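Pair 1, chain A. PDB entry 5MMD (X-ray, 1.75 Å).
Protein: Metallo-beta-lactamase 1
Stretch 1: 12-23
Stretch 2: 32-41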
# COMPACT_ATOMS: atom_id res chain seq x y z
N GLU A 12 14.05 6.43 6.36
CA GLU A 12 13.21 7.54 6.81
C GLU A 12 12.88 8.50 5.68
O GLU A 12 13.80 8.98 5.01
CB GLU A 12 13.89 8.30 7.95
CG GLU A 12 12.96 9.24 8.67
CD GLU A 12 13.69 10.19 9.61
OE1 GLU A 12 13.65 11.42 9.38
OE2 GLU A 12 14.32 9.71 10.59
N ILE A 13 11.61 8.85 5.48
CA ILE A 13 11.25 9.82 4.43
C ILE A 13 10.63 11.11 4.96
O ILE A 13 10.55 12.10 4.22
CB ILE A 13 10.28 9.20 3.35
CG1 ILE A 13 8.88 8.89 3.91
CG2 ILE A 13 10.91 7.96 2.72
CD1 ILE A 13 7.96 8.26 2.88
N ASP A 14 10.23 11.12 6.22
CA ASP A 14 9.75 12.30 6.93
C ASP A 14 9.79 11.95 8.41
O ASP A 14 10.05 10.81 8.76
CB ASP A 14 8.35 12.68 6.47
CG ASP A 14 7.98 14.09 6.83
OD1 ASP A 14 8.73 14.79 7.57
OD2 ASP A 14 6.90 14.52 6.38
N ASN A 15 9.60 12.93 9.29
CA ASN A 15 9.64 12.67 10.73
C ASN A 15 8.58 11.63 11.07
O ASN A 15 7.39 11.82 10.80
CB ASN A 15 9.43 13.96 11.54
CG ASN A 15 10.61 14.95 11.45
OD1 ASN A 15 11.75 14.56 11.21
ND2 ASN A 15 10.33 16.22 11.66
N GLY A 16 9.01 10.52 11.65
CA GLY A 16 8.10 9.43 11.99
C GLY A 16 7.40 8.75 10.84
O GLY A 16 6.35 8.14 11.03
N VAL A 17 8.00 8.79 9.65
CA VAL A 17 7.45 8.07 8.53
C VAL A 17 8.59 7.38 7.84
O VAL A 17 9.53 8.04 7.40
CB VAL A 17 6.71 8.98 7.56
CG1 VAL A 17 6.13 8.14 6.45
CG2 VAL A 17 5.65 9.76 8.28
N PHE A 18 8.49 6.07 7.76
CA PHE A 18 9.54 5.21 7.21
C PHE A 18 9.06 4.40 6.03
O PHE A 18 8.01 3.78 6.11
CB PHE A 18 10.04 4.26 8.29
CG PHE A 18 10.57 4.97 9.50
CD1 PHE A 18 9.72 5.26 10.56
CD2 PHE A 18 11.90 5.38 9.55
CE1 PHE A 18 10.20 5.93 11.69
CE2 PHE A 18 12.40 6.05 10.69
CZ PHE A 18 11.55 6.33 11.76
N LEU A 19 9.81 4.42 4.93
CA LEU A 19 9.51 3.57 3.78
C LEU A 19 10.19 2.22 3.97
O LEU A 19 11.41 2.16 4.22
CB LEU A 19 9.99 4.23 2.50
CG LEU A 19 9.96 3.44 1.19
CD1 LEU A 19 8.62 3.49 0.58
CD2 LEU A 19 10.97 4.02 0.24
N HIS A 20 9.44 1.13 3.84
CA HIS A 20 10.07 -0.18 3.90
C HIS A 20 9.99 -0.82 2.49
O HIS A 20 9.01 -0.63 1.75
CB HIS A 20 9.45 -1.06 5.00
CG HIS A 20 8.01 -1.44 4.78
ND1 HIS A 20 7.63 -2.54 4.03
CD2 HIS A 20 6.87 -0.93 5.30
CE1 HIS A 20 6.31 -2.63 4.02
NE2 HIS A 20 5.83 -1.69 4.83
N LYS A 21 11.04 -1.52 2.12
CA LYS A 21 11.16 -2.02 0.77
C LYS A 21 11.59 -3.44 0.88
O LYS A 21 12.52 -3.75 1.60
CB LYS A 21 12.15 -1.18 -0.01
CG LYS A 21 12.18 -1.46 -1.50
CD LYS A 21 13.25 -0.59 -2.20
CE LYS A 21 13.02 0.90 -2.03
NZ LYS A 21 11.78 1.42 -2.73
N SER A 22 10.85 -4.33 0.22
CA SER A 22 11.18 -5.76 0.26
C SER A 22 11.07 -6.34 -1.12
O SER A 22 10.45 -5.74 -1.99
CB SER A 22 10.26 -6.51 1.23
OG SER A 22 8.91 -6.37 0.87
N TYR A 23 11.69 -7.49 -1.32
CA TYR A 23 11.88 -8.03 -2.66
C TYR A 23 11.26 -9.41 -2.91
O TYR A 23 11.12 -10.22 -2.01
CB TYR A 23 13.38 -8.11 -2.98
CG TYR A 23 14.08 -6.77 -2.99
CD1 TYR A 23 14.50 -6.17 -1.80
CD2 TYR A 23 14.38 -6.12 -4.19
CE1 TYR A 23 15.16 -4.96 -1.81
CE2 TYR A 23 15.06 -4.89 -4.22
CZ TYR A 23 15.45 -4.32 -3.02
OH TYR A 23 16.10 -3.10 -2.98
N VAL A 32 11.77 -7.95 -8.37
CA VAL A 32 10.88 -6.82 -8.17
C VAL A 32 10.93 -6.37 -6.69
O VAL A 32 11.10 -7.19 -5.78
CB VAL A 32 9.42 -7.22 -8.55
CG1 VAL A 32 8.48 -6.04 -8.46
CG2 VAL A 32 9.40 -7.84 -9.92
N SER A 33 10.82 -5.07 -6.42
CA SER A 33 10.73 -4.61 -5.05
C SER A 33 9.31 -4.09 -4.78
O SER A 33 8.61 -3.67 -5.69
CB SER A 33 11.76 -3.52 -4.76
OG SER A 33 11.48 -2.35 -5.52
N SER A 34 8.95 -4.02 -3.52
CA SER A 34 7.62 -3.52 -3.12
C SER A 34 7.76 -2.59 -1.95
O SER A 34 8.54 -2.88 -1.06
CB SER A 34 6.72 -4.69 -2.76
OG SER A 34 5.58 -4.27 -2.00
N ASN A 35 6.99 -1.50 -1.94
CA ASN A 35 7.03 -0.48 -0.89
C ASN A 35 5.90 -0.64 0.13
O ASN A 35 4.82 -1.08 -0.22
CB ASN A 35 6.91 0.93 -1.45
CG ASN A 35 8.02 1.28 -2.42
OD1 ASN A 35 9.15 0.83 -2.29
ND2 ASN A 35 7.68 2.08 -3.41
N GLY A 36 6.17 -0.23 1.35
CA GLY A 36 5.09 0.02 2.32
C GLY A 36 5.59 1.12 3.25
O GLY A 36 6.68 1.64 3.02
N LEU A 37 4.80 1.50 4.26
CA LEU A 37 5.27 2.48 5.23
C LEU A 37 5.19 1.96 6.65
O LEU A 37 4.41 1.07 6.98
CB LEU A 37 4.48 3.79 5.14
CG LEU A 37 4.47 4.58 3.82
CD1 LEU A 37 3.54 5.78 3.85
CD2 LEU A 37 5.89 5.06 3.44
N VAL A 38 5.98 2.58 7.51
CA VAL A 38 5.74 2.50 8.93
C VAL A 38 5.50 3.96 9.36
O VAL A 38 6.32 4.86 9.12
CB VAL A 38 6.92 1.87 9.71
CG1 VAL A 38 6.59 1.76 11.20
CG2 VAL A 38 7.28 0.54 9.15
N VAL A 39 4.35 4.18 9.99
CA VAL A 39 3.97 5.51 10.45
C VAL A 39 3.85 5.56 11.97
O VAL A 39 3.21 4.72 12.60
CB VAL A 39 2.64 5.92 9.82
CG1 VAL A 39 2.23 7.29 10.29
CG2 VAL A 39 2.70 5.82 8.31
N ILE A 40 4.47 6.58 12.55
CA ILE A 40 4.49 6.76 13.99
C ILE A 40 3.67 7.93 14.47
O ILE A 40 3.78 9.03 13.93
CB ILE A 40 5.91 6.99 14.50
CG1 ILE A 40 6.90 6.06 13.83
CG2 ILE A 40 5.96 6.92 16.05
CD1 ILE A 40 6.68 4.66 14.07
N SER A 41 2.90 7.68 15.53
CA SER A 41 2.22 8.72 16.27
C SER A 41 2.26 8.38 17.77
O SER A 41 1.82 7.31 18.19
CB SER A 41 0.78 8.85 15.79
OG SER A 41 0.10 9.86 16.50
O HOH W 1 4.13 10.17 11.31
O HOH W 2 7.96 -3.80 1.60
O HOH W 3 12.63 0.94 -5.77

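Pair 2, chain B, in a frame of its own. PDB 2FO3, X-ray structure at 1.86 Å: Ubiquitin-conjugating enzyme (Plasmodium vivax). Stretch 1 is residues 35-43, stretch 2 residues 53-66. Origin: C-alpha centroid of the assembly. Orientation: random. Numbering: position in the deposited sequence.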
# COMPACT_ATOMS: atom_id res chain seq x y z
N ILE B 35 -4.00 -14.53 -6.14
CA ILE B 35 -2.99 -13.71 -6.83
C ILE B 35 -3.34 -12.22 -6.74
O ILE B 35 -2.50 -11.36 -7.01
CB ILE B 35 -2.84 -14.09 -8.36
CG1 ILE B 35 -4.15 -13.93 -9.12
CG2 ILE B 35 -2.28 -15.53 -8.53
CD1 ILE B 35 -4.01 -14.24 -10.68
N ARG B 36 -4.59 -11.93 -6.37
CA ARG B 36 -5.10 -10.55 -6.36
C ARG B 36 -4.99 -9.85 -5.00
O ARG B 36 -5.46 -8.72 -4.83
CB ARG B 36 -6.53 -10.51 -6.93
CG ARG B 36 -6.57 -11.00 -8.35
CD ARG B 36 -7.83 -10.62 -9.07
NE ARG B 36 -7.59 -10.64 -10.51
CZ ARG B 36 -7.32 -9.57 -11.26
NH1 ARG B 36 -7.28 -8.35 -10.73
NH2 ARG B 36 -7.10 -9.71 -12.57
N ILE B 37 -4.34 -10.50 -4.03
CA ILE B 37 -4.14 -9.89 -2.70
C ILE B 37 -2.65 -9.89 -2.29
O ILE B 37 -1.98 -10.95 -2.31
CB ILE B 37 -4.99 -10.59 -1.58
CG1 ILE B 37 -6.48 -10.38 -1.80
CG2 ILE B 37 -4.59 -10.09 -0.21
CD1 ILE B 37 -7.38 -11.03 -0.75
N TRP B 38 -2.15 -8.72 -1.91
CA TRP B 38 -0.81 -8.54 -1.35
C TRP B 38 -0.91 -8.00 0.07
O TRP B 38 -1.87 -7.33 0.41
CB TRP B 38 0.02 -7.53 -2.17
CG TRP B 38 0.35 -7.88 -3.59
CD1 TRP B 38 0.05 -9.06 -4.27
CD2 TRP B 38 1.14 -7.09 -4.50
NE1 TRP B 38 0.56 -9.00 -5.53
CE2 TRP B 38 1.24 -7.82 -5.70
CE3 TRP B 38 1.77 -5.83 -4.41
CZ2 TRP B 38 1.93 -7.32 -6.84
CZ3 TRP B 38 2.45 -5.32 -5.54
CH2 TRP B 38 2.53 -6.08 -6.74
N ILE B 39 0.10 -8.26 0.88
CA ILE B 39 0.21 -7.65 2.19
C ILE B 39 1.60 -7.06 2.28
O ILE B 39 2.61 -7.77 2.18
CB ILE B 39 0.06 -8.65 3.39
CG1 ILE B 39 -1.14 -9.58 3.23
CG2 ILE B 39 0.03 -7.89 4.74
CD1 ILE B 39 -2.44 -8.91 3.36
N VAL B 40 1.63 -5.75 2.44
CA VAL B 40 2.88 -5.02 2.59
C VAL B 40 3.16 -4.70 4.07
O VAL B 40 2.30 -4.14 4.79
CB VAL B 40 2.87 -3.73 1.70
CG1 VAL B 40 4.11 -2.86 1.95
CG2 VAL B 40 2.78 -4.11 0.25
N LYS B 41 4.35 -5.07 4.53
CA LYS B 41 4.80 -4.74 5.88
C LYS B 41 5.67 -3.48 5.86
O LYS B 41 6.66 -3.42 5.14
CB LYS B 41 5.60 -5.92 6.49
CG LYS B 41 6.21 -5.64 7.87
CD LYS B 41 6.80 -6.91 8.47
CE LYS B 41 7.70 -6.57 9.68
NZ LYS B 41 8.06 -7.77 10.54
N TYR B 42 5.27 -2.47 6.62
CA TYR B 42 6.04 -1.26 6.76
C TYR B 42 6.53 -1.14 8.19
O TYR B 42 5.75 -1.27 9.13
CB TYR B 42 5.20 -0.04 6.35
CG TYR B 42 5.80 1.28 6.76
CD1 TYR B 42 7.05 1.69 6.27
CD2 TYR B 42 5.08 2.15 7.60
CE1 TYR B 42 7.61 2.94 6.65
CE2 TYR B 42 5.61 3.37 7.97
CZ TYR B 42 6.87 3.76 7.50
OH TYR B 42 7.37 4.98 7.90
N VAL B 43 7.84 -0.94 8.34
CA VAL B 43 8.43 -0.66 9.66
C VAL B 43 8.68 0.83 9.70
O VAL B 43 9.43 1.35 8.89
CB VAL B 43 9.75 -1.43 9.88
CG1 VAL B 43 10.29 -1.16 11.32
CG2 VAL B 43 9.53 -2.92 9.64
N GLU B 53 7.57 1.14 14.74
CA GLU B 53 6.26 0.49 14.84
C GLU B 53 5.95 -0.27 13.54
O GLU B 53 6.25 0.22 12.46
CB GLU B 53 5.16 1.53 15.17
CG GLU B 53 5.46 2.38 16.42
CD GLU B 53 4.37 3.38 16.75
OE1 GLU B 53 3.62 3.80 15.84
OE2 GLU B 53 4.27 3.77 17.93
N VAL B 54 5.34 -1.44 13.65
CA VAL B 54 5.04 -2.24 12.47
C VAL B 54 3.62 -2.02 12.05
O VAL B 54 2.71 -2.10 12.88
CB VAL B 54 5.33 -3.75 12.71
CG1 VAL B 54 4.82 -4.63 11.54
CG2 VAL B 54 6.82 -3.98 12.97
N TYR B 55 3.43 -1.70 10.76
CA TYR B 55 2.09 -1.60 10.17
C TYR B 55 2.01 -2.45 8.92
O TYR B 55 2.99 -2.61 8.18
CB TYR B 55 1.70 -0.12 9.91
CG TYR B 55 1.68 0.68 11.19
CD1 TYR B 55 0.61 0.56 12.10
CD2 TYR B 55 2.76 1.51 11.54
CE1 TYR B 55 0.61 1.26 13.31
CE2 TYR B 55 2.76 2.22 12.74
CZ TYR B 55 1.69 2.08 13.62
OH TYR B 55 1.68 2.77 14.78
N LYS B 56 0.83 -3.00 8.68
CA LYS B 56 0.60 -3.87 7.54
C LYS B 56 -0.50 -3.31 6.67
O LYS B 56 -1.58 -2.99 7.15
CB LYS B 56 0.34 -5.32 7.96
CG LYS B 56 1.64 -6.03 8.33
CD LYS B 56 1.45 -7.48 8.62
CE LYS B 56 2.83 -8.12 8.86
NZ LYS B 56 2.73 -9.51 9.35
N LEU B 57 -0.21 -3.23 5.39
CA LEU B 57 -1.13 -2.66 4.40
C LEU B 57 -1.64 -3.79 3.51
O LEU B 57 -0.84 -4.52 2.85
CB LEU B 57 -0.32 -1.65 3.58
CG LEU B 57 -0.80 -0.39 2.89
CD1 LEU B 57 -1.60 0.54 3.82
CD2 LEU B 57 0.44 0.35 2.33
N LYS B 58 -2.95 -3.94 3.46
CA LYS B 58 -3.54 -4.94 2.57
C LYS B 58 -3.92 -4.28 1.24
O LYS B 58 -4.52 -3.20 1.23
CB LYS B 58 -4.74 -5.62 3.19
CG LYS B 58 -5.28 -6.72 2.29
CD LYS B 58 -6.06 -7.77 3.12
CE LYS B 58 -7.15 -8.40 2.28
NZ LYS B 58 -7.99 -9.38 3.11
N ILE B 59 -3.55 -4.94 0.15
CA ILE B 59 -3.76 -4.43 -1.19
C ILE B 59 -4.56 -5.43 -1.99
O ILE B 59 -4.15 -6.56 -2.18
CB ILE B 59 -2.42 -4.09 -1.90
CG1 ILE B 59 -1.65 -3.01 -1.12
CG2 ILE B 59 -2.70 -3.59 -3.34
CD1 ILE B 59 -0.17 -2.92 -1.54
N ILE B 60 -5.74 -5.01 -2.45
CA ILE B 60 -6.59 -5.89 -3.25
C ILE B 60 -6.77 -5.37 -4.64
O ILE B 60 -7.25 -4.23 -4.84
CB ILE B 60 -8.00 -6.07 -2.60
CG1 ILE B 60 -7.88 -6.48 -1.13
CG2 ILE B 60 -8.85 -7.07 -3.41
CD1 ILE B 60 -9.11 -6.27 -0.32
N PHE B 61 -6.40 -6.18 -5.62
CA PHE B 61 -6.58 -5.81 -7.03
C PHE B 61 -7.96 -6.27 -7.53
O PHE B 61 -8.22 -7.48 -7.58
CB PHE B 61 -5.52 -6.45 -7.89
CG PHE B 61 -4.14 -6.06 -7.54
CD1 PHE B 61 -3.53 -4.93 -8.12
CD2 PHE B 61 -3.41 -6.81 -6.59
CE1 PHE B 61 -2.22 -4.57 -7.78
CE2 PHE B 61 -2.10 -6.43 -6.24
CZ PHE B 61 -1.51 -5.32 -6.83
N PRO B 62 -8.84 -5.30 -7.88
CA PRO B 62 -10.17 -5.63 -8.37
C PRO B 62 -10.11 -6.20 -9.78
O PRO B 62 -9.09 -6.08 -10.48
CB PRO B 62 -10.91 -4.28 -8.33
CG PRO B 62 -9.82 -3.27 -8.57
CD PRO B 62 -8.64 -3.83 -7.80
N ASP B 63 -11.20 -6.83 -10.20
CA ASP B 63 -11.28 -7.43 -11.50
C ASP B 63 -10.99 -6.45 -12.67
O ASP B 63 -10.49 -6.86 -13.73
CB ASP B 63 -12.65 -8.09 -11.70
CG ASP B 63 -12.61 -9.19 -12.72
OD1 ASP B 63 -11.80 -10.14 -12.53
OD2 ASP B 63 -13.37 -9.11 -13.70
N ASP B 64 -11.34 -5.17 -12.47
CA ASP B 64 -11.12 -4.13 -13.49
C ASP B 64 -9.76 -3.41 -13.37
O ASP B 64 -9.51 -2.42 -14.08
CB ASP B 64 -12.25 -3.09 -13.44
CG ASP B 64 -13.53 -3.58 -14.06
OD1 ASP B 64 -13.61 -4.76 -14.45
OD2 ASP B 64 -14.48 -2.77 -14.18
N TYR B 65 -8.90 -3.90 -12.46
CA TYR B 65 -7.54 -3.37 -12.35
C TYR B 65 -6.83 -3.53 -13.72
O TYR B 65 -6.94 -4.60 -14.35
CB TYR B 65 -6.75 -4.08 -11.22
CG TYR B 65 -5.37 -3.51 -11.03
CD1 TYR B 65 -5.19 -2.30 -10.37
CD2 TYR B 65 -4.23 -4.20 -11.49
CE1 TYR B 65 -3.90 -1.76 -10.21
CE2 TYR B 65 -2.91 -3.65 -11.35
CZ TYR B 65 -2.78 -2.43 -10.72
OH TYR B 65 -1.54 -1.85 -10.55
N PRO B 66 -6.06 -2.51 -14.16
CA PRO B 66 -5.64 -1.27 -13.54
C PRO B 66 -6.53 -0.03 -13.79
O PRO B 66 -6.24 1.03 -13.24
CB PRO B 66 -4.26 -1.03 -14.17
CG PRO B 66 -4.38 -1.62 -15.56
CD PRO B 66 -5.45 -2.67 -15.50
O HOH W 4 5.71 -9.35 10.82

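Pair 1 and pair 2 are both two-stranded antiparallel ladders. The N-to-C directions of the strands meet at 152° in pair 1 and 158° in pair 2, with closest axis approaches of 4.5 and 4.6 Å, and 14 central residues superpose with an RMSD of 0.6 Å on N, CA and C. The register is preserved: A:Phe18 with A:Val38 matches B:Trp38 with B:Ile59, and A:His20 with A:Gly36 matches B:Val40 with B:Leu57. Each is a hydrogen-bonded pair. A:Val38 N donates to A:Phe18 O at 2.7 Å, and B:Ile59 N to B:Trp38 O at 2.9 Å. At one end, A:Ile40 N reaches A:Gly16 O at 2.9 Å, just as B:Phe61 N reaches B:Arg36 O at 2.8 Å.

The sharpest difference lies at A:His20 and A:Gly36. The imidazole, with chi1 at 66° (p), lies across the neighbouring strand, and A:Gly36 CA sits 3.5 Å from the centroid of the A:His20 ring, 28° off its normal. An ideal CB on A:Gly36 would fall 2.1 Å from A:His20 NE2, a clash, so the ring occupies the space a side chain would need. Pair 2 fills the matched positions with two aliphatic residues: B:Val40 CB and B:Leu57 CB are 4.2 Å apart, and B:Val40 CG2 also meets B:Ile59 CD1 at 3.7 Å.

On the same face, A:Phe18 and A:Ile40 match B:Trp38 and B:Phe61. In pair 1 the aliphatic chain lies at the phenyl edge, with A:Phe18 CE1 3.9 Å from A:Ile40 CG1. Pair 2 instead directs the edge of B:Phe61 toward the face of B:Trp38; the centroids of the B:Phe61 ring and the B:Trp38 five-membered ring are 4.9 Å apart and their planes meet at 72°.

The other face carries a lysine in both pairs, A:Lys21 matching B:Lys41, but its cross-strand partner changes. A:Lys21 bends at chi3 and chi4 (both m), bringing NZ within 2.7 Å of A:Asn35 OD1 in a hydrogen bond. B:Lys41 is extended, all four chi angles t, opposite another lysine. Their aliphatic portions approach at 4.2 Å between B:Lys41 CD and B:Lys56 CE, while water 4 accepts from B:Lys41 NZ at 2.8 Å and, weakly, from B:Lys56 NZ at 3.3 Å.

Finally, A:Gly16 adopts a positive phi of 64° within a type II turn, whereas matched B:Arg36 has phi -95° and extends a side chain whose NH1 donates a weak 3.4 Å hydrogen bond to B:Phe61 O.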